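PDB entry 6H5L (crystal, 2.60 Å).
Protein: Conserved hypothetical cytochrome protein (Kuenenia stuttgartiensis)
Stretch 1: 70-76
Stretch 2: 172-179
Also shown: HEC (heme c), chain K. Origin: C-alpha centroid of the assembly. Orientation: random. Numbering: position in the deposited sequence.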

# COMPACT_ATOMS: atom_id res chain seq x y z
N SER B 70 19.57 45.90 1.07
CA SER B 70 20.06 45.01 2.13
C SER B 70 19.38 43.65 2.08
O SER B 70 20.04 42.62 2.22
CB SER B 70 19.85 45.67 3.49
OG SER B 70 20.57 46.88 3.59
N TYR B 71 18.06 43.63 1.88
CA TYR B 71 17.32 42.38 1.93
C TYR B 71 17.37 41.62 0.61
O TYR B 71 17.32 40.38 0.61
CB TYR B 71 15.87 42.65 2.33
CG TYR B 71 15.03 41.42 2.58
CD1 TYR B 71 14.98 40.83 3.83
CD2 TYR B 71 14.28 40.86 1.56
CE1 TYR B 71 14.21 39.72 4.07
CE2 TYR B 71 13.50 39.74 1.78
CZ TYR B 71 13.47 39.17 3.04
OH TYR B 71 12.70 38.06 3.28
N GLY B 72 17.47 42.33 -0.51
CA GLY B 72 17.40 41.70 -1.81
C GLY B 72 15.96 41.47 -2.23
O GLY B 72 15.00 41.80 -1.53
N VAL B 73 15.81 40.89 -3.42
CA VAL B 73 14.49 40.59 -3.96
C VAL B 73 14.42 39.10 -4.29
O VAL B 73 15.03 38.66 -5.27
CB VAL B 73 14.17 41.44 -5.19
CG1 VAL B 73 12.79 41.09 -5.73
CG2 VAL B 73 14.24 42.92 -4.84
N PRO B 74 13.72 38.30 -3.49
CA PRO B 74 13.56 36.88 -3.82
C PRO B 74 12.88 36.69 -5.17
O PRO B 74 12.26 37.60 -5.72
CB PRO B 74 12.70 36.34 -2.68
CG PRO B 74 12.95 37.27 -1.54
CD PRO B 74 13.15 38.62 -2.17
N ASN B 75 13.02 35.47 -5.70
CA ASN B 75 12.52 35.12 -7.03
C ASN B 75 13.16 35.98 -8.12
O ASN B 75 12.53 36.30 -9.13
CB ASN B 75 10.99 35.23 -7.11
CG ASN B 75 10.30 34.39 -6.04
OD1 ASN B 75 10.57 33.20 -5.90
ND2 ASN B 75 9.41 35.02 -5.28
N SER B 76 14.43 36.34 -7.92
CA SER B 76 15.18 37.13 -8.88
C SER B 76 16.66 37.03 -8.52
O SER B 76 17.02 36.52 -7.46
CB SER B 76 14.73 38.59 -8.91
OG SER B 76 15.19 39.29 -7.76
FE HEC K . -1.22 40.65 -7.36
CHA HEC K . 2.18 40.83 -6.92
CHB HEC K . -1.57 39.59 -4.11
CHC HEC K . -4.64 40.82 -7.66
CHD HEC K . -0.89 40.97 -10.75
NA HEC K . 0.07 40.33 -5.78
C1A HEC K . 1.44 40.35 -5.86
C2A HEC K . 1.97 39.78 -4.63
C3A HEC K . 0.93 39.44 -3.86
C4A HEC K . -0.29 39.78 -4.56
CMA HEC K . 1.01 38.80 -2.45
CAA HEC K . 3.47 39.61 -4.29
CBA HEC K . 3.92 40.68 -3.30
CGA HEC K . 5.39 40.52 -3.02
O1A HEC K . 6.04 39.67 -3.69
O2A HEC K . 5.92 41.23 -2.13
NB HEC K . -2.82 40.20 -6.14
C1B HEC K . -2.72 39.94 -4.79
C2B HEC K . -4.04 40.11 -4.20
C3B HEC K . -4.89 40.45 -5.18
C4B HEC K . -4.14 40.51 -6.42
CMB HEC K . -4.35 39.90 -2.70
CAB HEC K . -6.41 40.72 -5.06
CBB HEC K . -6.72 41.92 -4.13
NC HEC K . -2.53 40.82 -8.92
C1C HEC K . -3.90 40.95 -8.82
C2C HEC K . -4.41 41.37 -10.11
C3C HEC K . -3.40 41.28 -10.99
C4C HEC K . -2.17 41.02 -10.24
CMC HEC K . -5.91 41.46 -10.46
CAC HEC K . -3.47 41.56 -12.51
CBC HEC K . -3.78 43.05 -12.78
ND HEC K . 0.40 40.85 -8.64
C1D HEC K . 0.28 41.01 -10.02
C2D HEC K . 1.61 41.23 -10.57
C3D HEC K . 2.57 41.18 -9.38
C4D HEC K . 1.73 40.94 -8.22
CMD HEC K . 1.97 41.46 -12.05
CAD HEC K . 4.10 41.36 -9.39
CBD HEC K . 4.77 40.03 -9.76
CGD HEC K . 6.25 40.22 -9.92
O1D HEC K . 6.76 41.31 -9.55
O2D HEC K . 6.92 39.29 -10.42
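Stretch 2 172-179: GKFKGGNS

Residues 172-179 form an irregular loop, without helix or strand, that packs against the segment leaving the helix at Tyr 71. The two backbones come nearest at Pro 74 and Lys 175, whose CA atoms are 4.9 Å apart, and the contact buries 423 Å² in all. From there the pairing runs antiparallel in order: Asn 75 meets Lys 173, while Tyr 71 reaches Gly 177. Gly 72 makes the turn possible, its positive phi ending the helix and bringing the chain round into extended Val 73.

Lys 175 is the most heavily covered residue. Its chi1 is m and the remaining torsions are t, so the chain is stretched out alongside the first segment: CB lies 3.7 Å from Val 73 CG1, and CE 4.0 Å from Asn 75 O. This extension carries NZ to a heme propionate, where it donates a hydrogen bond to HEC O2D at 3.0 Å. The backbone serves the other propionate, with Lys 175 N 2.7 Å from HEC O1A and Gly 176 N 3.0 Å from HEC O2A; a CB on Gly 176 would crowd that same O2A.

Pro 74 lays its ring over the loop backbone, CD 3.3 Å from Lys 175 O and CG 3.4 Å from Phe 174 O. Asn 75, with chi1 m, directs ND2 to Lys 173 O, a very short hydrogen bond of 2.4 Å. Lys 173 bends at chi3 (p), and its CE rests 4.0 Å from Pro 74 CB. Phe 174 instead points its CA-to-CB bond away, and its ring meets the heme methyl CMA obliquely.

The CA-to-CB bond of Tyr 71 points toward the loop, and with chi1 t its OH stands 4.0 Å from Gly 177 CA; an ideal CB there would lie 4.4 Å from Tyr 71 CZ, but the backbone angles of Gly 177 by themselves call for glycine.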

# COMPACT_ATOMS: atom_id res chain seq x y z
N GLY B 172 6.00 31.03 -0.50
CA GLY B 172 6.22 31.95 0.60
C GLY B 172 7.37 32.91 0.41
O GLY B 172 7.65 33.70 1.32
N LYS B 173 8.04 32.88 -0.74
CA LYS B 173 9.15 33.80 -1.01
C LYS B 173 8.60 35.00 -1.77
O LYS B 173 8.70 35.11 -3.00
CB LYS B 173 10.26 33.09 -1.78
CG LYS B 173 10.89 31.93 -1.03
CD LYS B 173 12.33 31.68 -1.47
CE LYS B 173 13.25 32.79 -0.99
NZ LYS B 173 14.69 32.41 -1.11
N PHE B 174 8.01 35.93 -1.02
CA PHE B 174 7.52 37.17 -1.59
C PHE B 174 8.69 38.11 -1.88
O PHE B 174 9.69 38.12 -1.16
CB PHE B 174 6.52 37.84 -0.65
CG PHE B 174 5.37 36.96 -0.27
CD1 PHE B 174 4.24 36.88 -1.08
CD2 PHE B 174 5.40 36.21 0.89
CE1 PHE B 174 3.18 36.07 -0.73
CE2 PHE B 174 4.34 35.40 1.25
CZ PHE B 174 3.22 35.33 0.44
N LYS B 175 8.55 38.89 -2.95
CA LYS B 175 9.65 39.74 -3.39
C LYS B 175 9.93 40.86 -2.40
O LYS B 175 11.10 41.23 -2.20
CB LYS B 175 9.34 40.30 -4.78
CG LYS B 175 9.34 39.26 -5.88
CD LYS B 175 9.46 39.90 -7.25
CE LYS B 175 9.53 38.85 -8.35
NZ LYS B 175 9.83 39.46 -9.67
N GLY B 176 8.89 41.41 -1.78
CA GLY B 176 9.06 42.47 -0.80
C GLY B 176 9.30 42.01 0.62
O GLY B 176 9.52 42.85 1.50
N GLY B 177 9.27 40.71 0.87
CA GLY B 177 9.43 40.17 2.21
C GLY B 177 8.25 39.28 2.55
O GLY B 177 7.12 39.51 2.12
N ASN B 178 8.52 38.24 3.34
CA ASN B 178 7.52 37.24 3.68
C ASN B 178 6.85 37.49 5.02
O ASN B 178 6.18 36.60 5.55
CB ASN B 178 8.14 35.84 3.66
CG ASN B 178 9.33 35.70 4.60
OD1 ASN B 178 9.59 36.58 5.43
ND2 ASN B 178 10.05 34.60 4.47
N SER B 179 7.01 38.68 5.58
CA SER B 179 6.37 39.01 6.85
C SER B 179 4.91 39.38 6.63
O SER B 179 4.54 39.88 5.57
CB SER B 179 7.10 40.17 7.52
OG SER B 179 6.36 40.69 8.62